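Local coordinates for protein putative ribose operon repressor (Burkholderia thailandensis, PDB 3EGC) that probably acts as a LacI-family DNA-binding transcription factor, with a periplasmic-binding-protein-like domain consistent with sensing a sugar, at residues N45-D49 with I50-R54; L97-P100 with G101-A104; V158-E161 with W162-A165; T241-I244 with G245-A248. All coordinates share one frame; numbering follows the deposited sequence.

How the contacts relate
Following the chain from the N terminus, the four contacts come in series; none encloses or crosses another. Contact 1 turns the chain from strand 40-45 into helix 50-62, and contact 2 closes the loop between strands 90-93 and 103-107, about 19 Å away between centres. Contact 3 lies far off, about 30 Å from contact 1 between centres, where the loop after helix 138-153 tightens before the outermost strand 163-164. Contact 4 joins the opening turns of helix 241-257, which packs on strands 90-93 and 103-107, so the chain returns here to the lobe that holds contacts 1 and 2. Contacts 3 and 4 flank the centre of the chain from opposite sides.

Contact 1. Residues N45-D49 with I50-R54; sequences NTAED and IVRER
Arg-52 reaches back from the first turn of helix 50-62 and lays its guanidinium against the turn that precedes it. The carbonyl oxygen of Thr-46 stands over the centre of one guanidinium face, with its O 3.2 Å from CZ of Arg-52, while the peptide N of Ala-47 sits over the rim of that face. A true hydrogen bond forms at the edge, where NH1 of Arg-52 donates to the O of Asn-45 at 2.8 Å (148°), the acceptor lying slightly out of the guanidinium plane. A bend at chi3 (55°) turns the end of the arginine toward these carbonyls, and CB of Ala-47 closes in on NH2 of Arg-52 at 3.7 Å.

Asp-49 crosses Arg-52 at about a right angle, and carboxylate and guanidinium planes are nearly perpendicular. OD1 rests on the aliphatic part, 3.4 Å from CD of Arg-52, rather than pairing with its charged nitrogens. With CG anti to the backbone N (chi1 -175°), the carboxylate instead turns to the helix start: OD2 of Asp-49 accepts a weak bond from N of Val-51, the N-cap interaction, and its own O takes N of Glu-53 at 3.0 Å. Thr-46 and Asp-49 bound a type I' turn, and OG1 of Thr-46 takes N of Glu-48 in an ST turn, as well as bonding Ser-73.

CG2 of Thr-46 packs on CA of the next residue along the helix, Glu-53, whose carboxylate bonds Tyr-79 and Ser-73. The turn thus links the end of strand 40-45 to helix 50-62 beside the loop before helix 78-82, while Asn-45 N bonds Glu-31 of the second subunit.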
loop_
_atom_site.group_PDB
_atom_site.type_symbol
_atom_site.label_atom_id
_atom_site.label_comp_id
_atom_site.label_asym_id
_atom_site.label_seq_id
_atom_site.Cartn_x
_atom_site.Cartn_y
_atom_site.Cartn_z
ATOM N N ASN A 45 -5.468 12.647 3.516
ATOM C CA ASN A 45 -6.068 11.524 2.781
ATOM C C ASN A 45 -7.542 11.761 2.628
ATOM O O ASN A 45 -8.178 11.918 3.610
ATOM C CB ASN A 45 -5.840 10.185 3.510
ATOM C CG ASN A 45 -6.485 9.002 2.768
ATOM O OD1 ASN A 45 -6.333 8.852 1.557
ATOM N ND2 ASN A 45 -7.191 8.179 3.489
ATOM N N THR A 46 -8.058 11.768 1.404
ATOM C CA THR A 46 -9.462 12.167 1.145
ATOM C C THR A 46 -10.394 11.010 0.994
ATOM O O THR A 46 -11.574 11.208 1.060
ATOM C CB THR A 46 -9.630 13.038 -0.153
ATOM O OG1 THR A 46 -9.430 12.237 -1.334
ATOM C CG2 THR A 46 -8.691 14.200 -0.159
ATOM N N ALA A 47 -9.869 9.809 0.776
ATOM C CA ALA A 47 -10.689 8.628 0.497
ATOM C C ALA A 47 -11.709 8.891 -0.601
ATOM O O ALA A 47 -12.815 8.410 -0.510
ATOM C CB ALA A 47 -11.388 8.081 1.755
ATOM N N GLU A 48 -11.288 9.633 -1.623
ATOM C CA GLU A 48 -12.041 9.821 -2.883
ATOM C C GLU A 48 -13.297 10.666 -2.659
ATOM O O GLU A 48 -14.267 10.554 -3.394
ATOM C CB GLU A 48 -12.387 8.493 -3.562
ATOM C CG GLU A 48 -11.214 7.734 -4.139
ATOM C CD GLU A 48 -10.651 8.310 -5.455
ATOM O OE1 GLU A 48 -11.338 9.125 -6.109
ATOM O OE2 GLU A 48 -9.506 7.934 -5.834
ATOM N N ASP A 49 -13.267 11.486 -1.605
ATOM C CA ASP A 49 -14.343 12.412 -1.308
ATOM C C ASP A 49 -13.898 13.852 -1.671
ATOM O O ASP A 49 -13.019 14.429 -1.039
ATOM C CB ASP A 49 -14.701 12.297 0.165
ATOM C CG ASP A 49 -15.922 13.167 0.561
ATOM O OD1 ASP A 49 -16.181 13.324 1.767
ATOM O OD2 ASP A 49 -16.636 13.688 -0.319
ATOM N N ILE A 50 -14.514 14.427 -2.682
ATOM C CA ILE A 50 -14.171 15.780 -3.121
ATOM C C ILE A 50 -14.389 16.861 -2.006
ATOM O O ILE A 50 -13.707 17.876 -1.976
ATOM C CB ILE A 50 -14.941 16.134 -4.412
ATOM C CG1 ILE A 50 -14.335 17.360 -5.085
ATOM C CG2 ILE A 50 -16.452 16.247 -4.130
ATOM C CD1 ILE A 50 -13.132 17.053 -5.890
ATOM N N VAL A 51 -15.306 16.628 -1.085
ATOM C CA VAL A 51 -15.607 17.587 -0.039
ATOM C C VAL A 51 -14.453 17.585 0.997
ATOM O O VAL A 51 -14.023 18.611 1.497
ATOM C CB VAL A 51 -16.972 17.256 0.658
ATOM C CG1 VAL A 51 -17.131 18.034 1.963
ATOM C CG2 VAL A 51 -18.175 17.535 -0.275
ATOM N N ARG A 52 -13.950 16.416 1.323
ATOM C CA ARG A 52 -12.698 16.328 2.024
ATOM C C ARG A 52 -11.474 16.904 1.274
ATOM O O ARG A 52 -10.635 17.510 1.895
ATOM C CB ARG A 52 -12.433 14.877 2.478
ATOM C CG ARG A 52 -13.395 14.457 3.546
ATOM C CD ARG A 52 -13.467 12.925 3.744
ATOM N NE ARG A 52 -12.135 12.404 4.008
ATOM C CZ ARG A 52 -11.883 11.139 4.271
ATOM N NH1 ARG A 52 -10.624 10.740 4.469
ATOM N NH2 ARG A 52 -12.899 10.275 4.332
ATOM N N GLU A 53 -11.405 16.732 -0.044
ATOM C CA GLU A 53 -10.320 17.330 -0.803
ATOM C C GLU A 53 -10.282 18.881 -0.643
ATOM O O GLU A 53 -9.234 19.494 -0.383
ATOM C CB GLU A 53 -10.390 16.931 -2.286
ATOM C CG GLU A 53 -9.305 17.562 -3.113
ATOM C CD GLU A 53 -9.561 17.417 -4.604
ATOM O OE1 GLU A 53 -9.947 18.432 -5.237
ATOM O OE2 GLU A 53 -9.384 16.319 -5.158
ATOM N N ARG A 54 -11.445 19.490 -0.820
ATOM C CA ARG A 54 -11.584 20.927 -0.745
ATOM C C ARG A 54 -11.269 21.393 0.674
ATOM O O ARG A 54 -10.670 22.419 0.863
ATOM C CB ARG A 54 -13.017 21.316 -1.129
ATOM C CG ARG A 54 -13.187 22.770 -1.396
ATOM C CD ARG A 54 -14.597 23.048 -2.047
ATOM N NE ARG A 54 -15.353 21.857 -2.430
ATOM C CZ ARG A 54 -16.624 21.582 -2.087
ATOM N NH1 ARG A 54 -17.318 22.397 -1.307
ATOM N NH2 ARG A 54 -17.204 20.476 -2.552
#

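Contact 2. Residues L97-P100 with G101-A104; sequences LRIP and GCGA
Cys-102 and Ile-99 meet through their first torsions: SG of Cys-102 swings beside its own backbone N (chi1 -57°), back toward Ile-99 at the start of the turn, while Ile-99 places CG2 opposite its N and so next to the sulfur. As a result SG of Cys-102 lies 3.6 Å from CB of Ile-99 and 3.8 Å from its CG2, a sulfur against one branched aliphatic flank. From another direction CD2 of Leu-97 approaches CB of Cys-102 at 4.2 Å.

The backbone brings these groups together in a type II turn from Ile-99 to Cys-102. It is closed by N of Cys-102 donating to O of Ile-99 at 3.0 Å (159°), the donor tilted out of the carbonyl plane. Pro-100 and Gly-101 occupy its corner, and the positive phi of Gly-101 (86°) is the conformation glycine usually supplies at the third place of such a turn.

Leu-97 and Cys-102 also lie on Ile-90 of strand 90-93. Chemically, then, one backbone bond closes the type II turn in the loop that leads into strand 103-107, which lies parallel to its neighbour 90-93. The side-chain contacts of Cys-102 with Ile-99 and Leu-97 are apolar, the sulfur making a nonpolar contact with the isoleucine branch.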
loop_
_atom_site.group_PDB
_atom_site.type_symbol
_atom_site.label_atom_id
_atom_site.label_comp_id
_atom_site.label_asym_id
_atom_site.label_seq_id
_atom_site.Cartn_x
_atom_site.Cartn_y
_atom_site.Cartn_z
ATOM N N LEU A 97 -5.620 18.252 -13.834
ATOM C CA LEU A 97 -6.607 19.188 -13.323
ATOM C C LEU A 97 -7.291 19.962 -14.444
ATOM O O LEU A 97 -8.514 20.166 -14.402
ATOM C CB LEU A 97 -5.949 20.173 -12.382
ATOM C CG LEU A 97 -6.092 20.002 -10.876
ATOM C CD1 LEU A 97 -6.787 18.696 -10.548
ATOM C CD2 LEU A 97 -4.723 20.153 -10.174
ATOM N N ARG A 98 -6.524 20.380 -15.449
ATOM C CA ARG A 98 -7.087 21.211 -16.519
ATOM C C ARG A 98 -7.425 22.551 -15.932
ATOM O O ARG A 98 -8.508 23.064 -16.117
ATOM C CB ARG A 98 -8.345 20.577 -17.102
ATOM C CG ARG A 98 -8.021 19.455 -18.078
ATOM C CD ARG A 98 -9.133 18.487 -18.209
ATOM N NE ARG A 98 -10.409 19.121 -18.525
ATOM C CZ ARG A 98 -11.578 18.601 -18.181
ATOM N NH1 ARG A 98 -12.708 19.239 -18.486
ATOM N NH2 ARG A 98 -11.615 17.424 -17.572
ATOM N N ILE A 99 -6.482 23.103 -15.193
ATOM C CA ILE A 99 -6.591 24.447 -14.709
ATOM C C ILE A 99 -5.314 25.091 -15.118
ATOM O O ILE A 99 -4.246 24.577 -14.808
ATOM C CB ILE A 99 -6.617 24.464 -13.182
ATOM C CG1 ILE A 99 -7.769 23.605 -12.636
ATOM C CG2 ILE A 99 -6.659 25.890 -12.661
ATOM C CD1 ILE A 99 -9.029 24.372 -12.353
ATOM N N PRO A 100 -5.408 26.237 -15.817
ATOM C CA PRO A 100 -4.246 26.998 -16.243
ATOM C C PRO A 100 -3.272 27.232 -15.104
ATOM O O PRO A 100 -3.690 27.585 -14.031
ATOM C CB PRO A 100 -4.869 28.337 -16.666
ATOM C CG PRO A 100 -6.176 27.946 -17.208
ATOM C CD PRO A 100 -6.660 26.878 -16.258
ATOM N N GLY A 101 -1.992 27.014 -15.361
ATOM C CA GLY A 101 -0.950 27.176 -14.374
ATOM C C GLY A 101 -0.670 25.983 -13.487
ATOM O O GLY A 101 0.323 25.980 -12.792
ATOM N N CYS A 102 -1.562 24.988 -13.472
ATOM C CA CYS A 102 -1.288 23.749 -12.711
ATOM C C CYS A 102 -0.476 22.721 -13.476
ATOM O O CYS A 102 -0.914 22.236 -14.516
ATOM C CB CYS A 102 -2.593 23.093 -12.279
ATOM S SG CYS A 102 -3.533 24.217 -11.354
ATOM N N GLY A 103 0.676 22.339 -12.942
ATOM C CA GLY A 103 1.427 21.212 -13.491
ATOM C C GLY A 103 0.724 19.885 -13.302
ATOM O O GLY A 103 -0.174 19.738 -12.454
ATOM N N ALA A 104 1.150 18.919 -14.093
ATOM C CA ALA A 104 0.684 17.570 -13.996
ATOM C C ALA A 104 1.842 16.593 -14.296
ATOM O O ALA A 104 2.678 16.843 -15.188
ATOM C CB ALA A 104 -0.438 17.404 -14.942
HETATM O O HOH W 1 -3.266 19.140 -13.679
#

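Contact 3. Residues V158-E161 with W162-A165; sequences VRQE and WIAA
Arg-159 drapes its aliphatic chain over one face of the indole of Trp-162. CD of Arg-159 makes a CH-pi contact, 3.7 Å from the centroid of the six-membered ring of Trp-162 and 28° off its normal, and is only 3.3 Å from the CZ2 atom of that ring. CB of Arg-159 lies over the centre of the indole, so two methylenes cover the same face, while bends at chi2 and chi3 carry the guanidinium on past the ring, its plane turned 58° from that of the indole.

Around this pair the backbone is tightly wound. N of Trp-162 donates to O of Arg-159 at 2.8 Å, and N of Ile-163 to O of Gln-160 at 2.9 Å; both donors sit well above the carbonyl planes. These consecutive i to i+3 bonds define a short 3-10 turn that delivers the chain into strand 163-164, the outermost strand on this side of the mixed sheet in the periplasmic-binding-protein-like fold, where Trp-162 and Ala-164 bond to Ala-130 of the adjoining strand.

Next to the turn, CD1 of Ile-163 and CG2 of Val-158 meet at 4.2 Å, and NE2 of Gln-160 approaches CB of Ile-163 at 4.0 Å. Both aliphatic side chains also rest against Phe-147 of helix 138-153, and OE1 of Gln-160 bonds Arg-148 of the same helix. The polar ends of Arg-159 and Trp-162 share a partner: NH1 of Arg-159 forms a salt bridge to the carboxylate of Asp-185, and NE1 of Trp-162 bonds the backbone O of Asp-185, which helps hold the indole's orientation, with Pro-187 and Arg-127 packing against it.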
loop_
_atom_site.group_PDB
_atom_site.type_symbol
_atom_site.label_atom_id
_atom_site.label_comp_id
_atom_site.label_asym_id
_atom_site.label_seq_id
_atom_site.Cartn_x
_atom_site.Cartn_y
_atom_site.Cartn_z
ATOM N N VAL A 158 -15.130 -4.432 -31.553
ATOM C CA VAL A 158 -15.360 -4.441 -30.121
ATOM C C VAL A 158 -16.807 -4.210 -29.789
ATOM O O VAL A 158 -17.357 -3.194 -30.130
ATOM C CB VAL A 158 -14.498 -3.381 -29.388
ATOM C CG1 VAL A 158 -14.368 -2.169 -30.196
ATOM C CG2 VAL A 158 -15.090 -3.032 -28.039
ATOM N N ARG A 159 -17.420 -5.167 -29.103
ATOM C CA ARG A 159 -18.779 -4.985 -28.618
ATOM C C ARG A 159 -18.753 -4.132 -27.354
ATOM O O ARG A 159 -18.020 -4.464 -26.411
ATOM C CB ARG A 159 -19.433 -6.321 -28.282
ATOM C CG ARG A 159 -20.062 -7.013 -29.480
ATOM C CD ARG A 159 -19.246 -8.170 -29.947
ATOM N NE ARG A 159 -19.884 -9.465 -29.701
ATOM C CZ ARG A 159 -20.755 -10.032 -30.543
ATOM N NH1 ARG A 159 -21.259 -11.231 -30.297
ATOM N NH2 ARG A 159 -21.115 -9.397 -31.654
ATOM N N GLN A 160 -19.574 -3.077 -27.339
ATOM C CA GLN A 160 -19.765 -2.235 -26.173
ATOM C C GLN A 160 -20.013 -3.025 -24.927
ATOM O O GLN A 160 -19.542 -2.607 -23.883
ATOM C CB GLN A 160 -20.934 -1.246 -26.332
ATOM C CG GLN A 160 -20.554 0.210 -26.584
ATOM C CD GLN A 160 -19.604 0.806 -25.534
ATOM O OE1 GLN A 160 -18.681 1.528 -25.885
ATOM N NE2 GLN A 160 -19.814 0.481 -24.267
ATOM N N GLU A 161 -20.772 -4.121 -25.031
ATOM C CA GLU A 161 -21.098 -4.945 -23.869
ATOM C C GLU A 161 -19.852 -5.696 -23.279
ATOM O O GLU A 161 -19.948 -6.401 -22.248
ATOM C CB GLU A 161 -22.221 -5.918 -24.189
ATOM C CG GLU A 161 -21.923 -6.880 -25.351
ATOM C CD GLU A 161 -22.437 -6.382 -26.698
ATOM O OE1 GLU A 161 -22.704 -7.280 -27.519
ATOM O OE2 GLU A 161 -22.555 -5.161 -26.936
ATOM N N TRP A 162 -18.703 -5.535 -23.941
ATOM C CA TRP A 162 -17.435 -6.073 -23.454
ATOM C C TRP A 162 -16.732 -5.028 -22.526
ATOM O O TRP A 162 -15.730 -5.333 -21.860
ATOM C CB TRP A 162 -16.509 -6.453 -24.626
ATOM C CG TRP A 162 -16.977 -7.620 -25.461
ATOM C CD1 TRP A 162 -17.950 -8.528 -25.137
ATOM C CD2 TRP A 162 -16.442 -8.037 -26.742
ATOM N NE1 TRP A 162 -18.074 -9.450 -26.143
ATOM C CE2 TRP A 162 -17.164 -9.174 -27.140
ATOM C CE3 TRP A 162 -15.425 -7.542 -27.586
ATOM C CZ2 TRP A 162 -16.894 -9.852 -28.341
ATOM C CZ3 TRP A 162 -15.171 -8.182 -28.783
ATOM C CH2 TRP A 162 -15.906 -9.325 -29.163
ATOM N N ILE A 163 -17.265 -3.805 -22.519
ATOM C CA ILE A 163 -16.720 -2.687 -21.733
ATOM C C ILE A 163 -17.501 -2.469 -20.426
ATOM O O ILE A 163 -18.721 -2.461 -20.414
ATOM C CB ILE A 163 -16.746 -1.365 -22.519
ATOM C CG1 ILE A 163 -16.246 -1.560 -23.977
ATOM C CG2 ILE A 163 -15.922 -0.267 -21.798
ATOM C CD1 ILE A 163 -14.802 -1.501 -24.151
ATOM N N ALA A 164 -16.796 -2.286 -19.327
ATOM C CA ALA A 164 -17.484 -1.947 -18.068
ATOM C C ALA A 164 -16.652 -0.911 -17.320
ATOM O O ALA A 164 -15.421 -0.952 -17.365
ATOM C CB ALA A 164 -17.722 -3.153 -17.207
ATOM N N ALA A 165 -17.353 0.017 -16.668
ATOM C CA ALA A 165 -16.708 1.154 -15.992
ATOM C C ALA A 165 -17.093 1.116 -14.557
ATOM O O ALA A 165 -18.248 0.822 -14.279
ATOM C CB ALA A 165 -17.157 2.446 -16.574
#

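Contact 4. Residues T241-I244 with G245-A248; sequences TRRI and GQEA
Arg-243 grips Glu-247 side-on through two nitrogens that converge on a single oxygen. NE of Arg-243 donates to OE2 of Glu-247 at 2.6 Å, on the oxygen's anti lone pair, while NH2 of Arg-243, at 2.8 Å, meets the same OE2 from above the carboxylate plane. The oxygen sits in the guanidinium plane, though the two flat groups are turned 41° apart. Bends at chi2 in both residues (80° in Arg-243, -65° in Glu-247) fold the chains toward each other; OE2 has a further salt bridge to Arg-250, so two arginines would probably favour the charged form of Glu-247.

The pair spans one turn, an i to i+4 bridge along helix 241-257, underlain by regular helical bonds: N of Glu-247 to O of Arg-243 at 3.0 Å, N of Gln-246 to O of Arg-242 at 2.9 Å, and N of Ala-248 to O of Ile-244 at 3.0 Å. The Gln-246 side chain crosses that of Arg-243 at a slant, OE1 lying 3.4 Å from CD of Arg-243.

On the buried side, Ile-244 and Ala-248, also one turn apart, face strands 90-93 and 103-107, touching Val-93 and Val-105, while at the helix start Thr-241 bonds Glu-25 and Arg-242 bridges to Glu-19 of the second subunit.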
loop_
_atom_site.group_PDB
_atom_site.type_symbol
_atom_site.label_atom_id
_atom_site.label_comp_id
_atom_site.label_asym_id
_atom_site.label_seq_id
_atom_site.Cartn_x
_atom_site.Cartn_y
_atom_site.Cartn_z
ATOM N N THR A 241 5.628 4.647 -10.248
ATOM C CA THR A 241 4.965 5.349 -9.117
ATOM C C THR A 241 5.845 6.253 -8.315
ATOM O O THR A 241 5.487 7.394 -8.059
ATOM C CB THR A 241 4.339 4.352 -8.121
ATOM O OG1 THR A 241 5.342 3.377 -7.703
ATOM C CG2 THR A 241 3.221 3.630 -8.757
ATOM N N ARG A 242 6.999 5.756 -7.919
ATOM C CA ARG A 242 7.957 6.585 -7.202
ATOM C C ARG A 242 8.443 7.809 -7.967
ATOM O O ARG A 242 8.518 8.894 -7.419
ATOM C CB ARG A 242 9.145 5.714 -6.701
ATOM C CG ARG A 242 8.837 5.105 -5.326
ATOM C CD ARG A 242 9.676 3.805 -5.052
ATOM N NE ARG A 242 9.253 2.717 -5.929
ATOM C CZ ARG A 242 8.758 1.541 -5.527
ATOM N NH1 ARG A 242 8.660 1.248 -4.229
ATOM N NH2 ARG A 242 8.395 0.637 -6.450
ATOM N N ARG A 243 8.791 7.617 -9.231
ATOM C CA ARG A 243 9.220 8.682 -10.116
ATOM C C ARG A 243 8.118 9.702 -10.341
ATOM O O ARG A 243 8.386 10.850 -10.478
ATOM C CB ARG A 243 9.705 8.100 -11.459
ATOM C CG ARG A 243 10.323 9.123 -12.437
ATOM C CD ARG A 243 11.745 9.434 -12.068
ATOM N NE ARG A 243 12.270 10.558 -12.842
ATOM C CZ ARG A 243 13.126 10.446 -13.864
ATOM N NH1 ARG A 243 13.574 9.242 -14.237
ATOM N NH2 ARG A 243 13.533 11.541 -14.500
ATOM N N ILE A 244 6.866 9.273 -10.376
ATOM C CA ILE A 244 5.763 10.217 -10.455
ATOM C C ILE A 244 5.776 11.160 -9.250
ATOM O O ILE A 244 5.699 12.382 -9.399
ATOM C CB ILE A 244 4.363 9.459 -10.558
ATOM C CG1 ILE A 244 4.292 8.698 -11.891
ATOM C CG2 ILE A 244 3.216 10.456 -10.361
ATOM C CD1 ILE A 244 3.082 7.677 -12.024
ATOM N N GLY A 245 5.882 10.601 -8.052
ATOM C CA GLY A 245 6.010 11.442 -6.837
ATOM C C GLY A 245 7.246 12.363 -6.803
ATOM O O GLY A 245 7.148 13.553 -6.458
ATOM N N GLN A 246 8.427 11.807 -7.093
ATOM C CA GLN A 246 9.700 12.584 -7.154
ATOM C C GLN A 246 9.657 13.796 -8.117
ATOM O O GLN A 246 10.013 14.931 -7.722
ATOM C CB GLN A 246 10.862 11.625 -7.514
ATOM C CG GLN A 246 12.194 12.272 -7.812
ATOM C CD GLN A 246 13.305 11.242 -8.233
ATOM O OE1 GLN A 246 13.375 10.835 -9.374
ATOM N NE2 GLN A 246 14.147 10.827 -7.287
ATOM N N GLU A 247 9.183 13.558 -9.346
ATOM C CA GLU A 247 9.077 14.564 -10.368
ATOM C C GLU A 247 7.989 15.611 -10.042
ATOM O O GLU A 247 8.138 16.756 -10.376
ATOM C CB GLU A 247 8.722 13.909 -11.747
ATOM C CG GLU A 247 9.790 13.027 -12.348
ATOM C CD GLU A 247 11.067 13.776 -12.723
ATOM O OE1 GLU A 247 10.983 14.994 -12.971
ATOM O OE2 GLU A 247 12.141 13.139 -12.746
ATOM N N ALA A 248 6.888 15.188 -9.439
ATOM C CA ALA A 248 5.831 16.120 -9.072
ATOM C C ALA A 248 6.346 17.088 -8.027
ATOM O O ALA A 248 6.116 18.298 -8.126
ATOM C CB ALA A 248 4.544 15.377 -8.579
#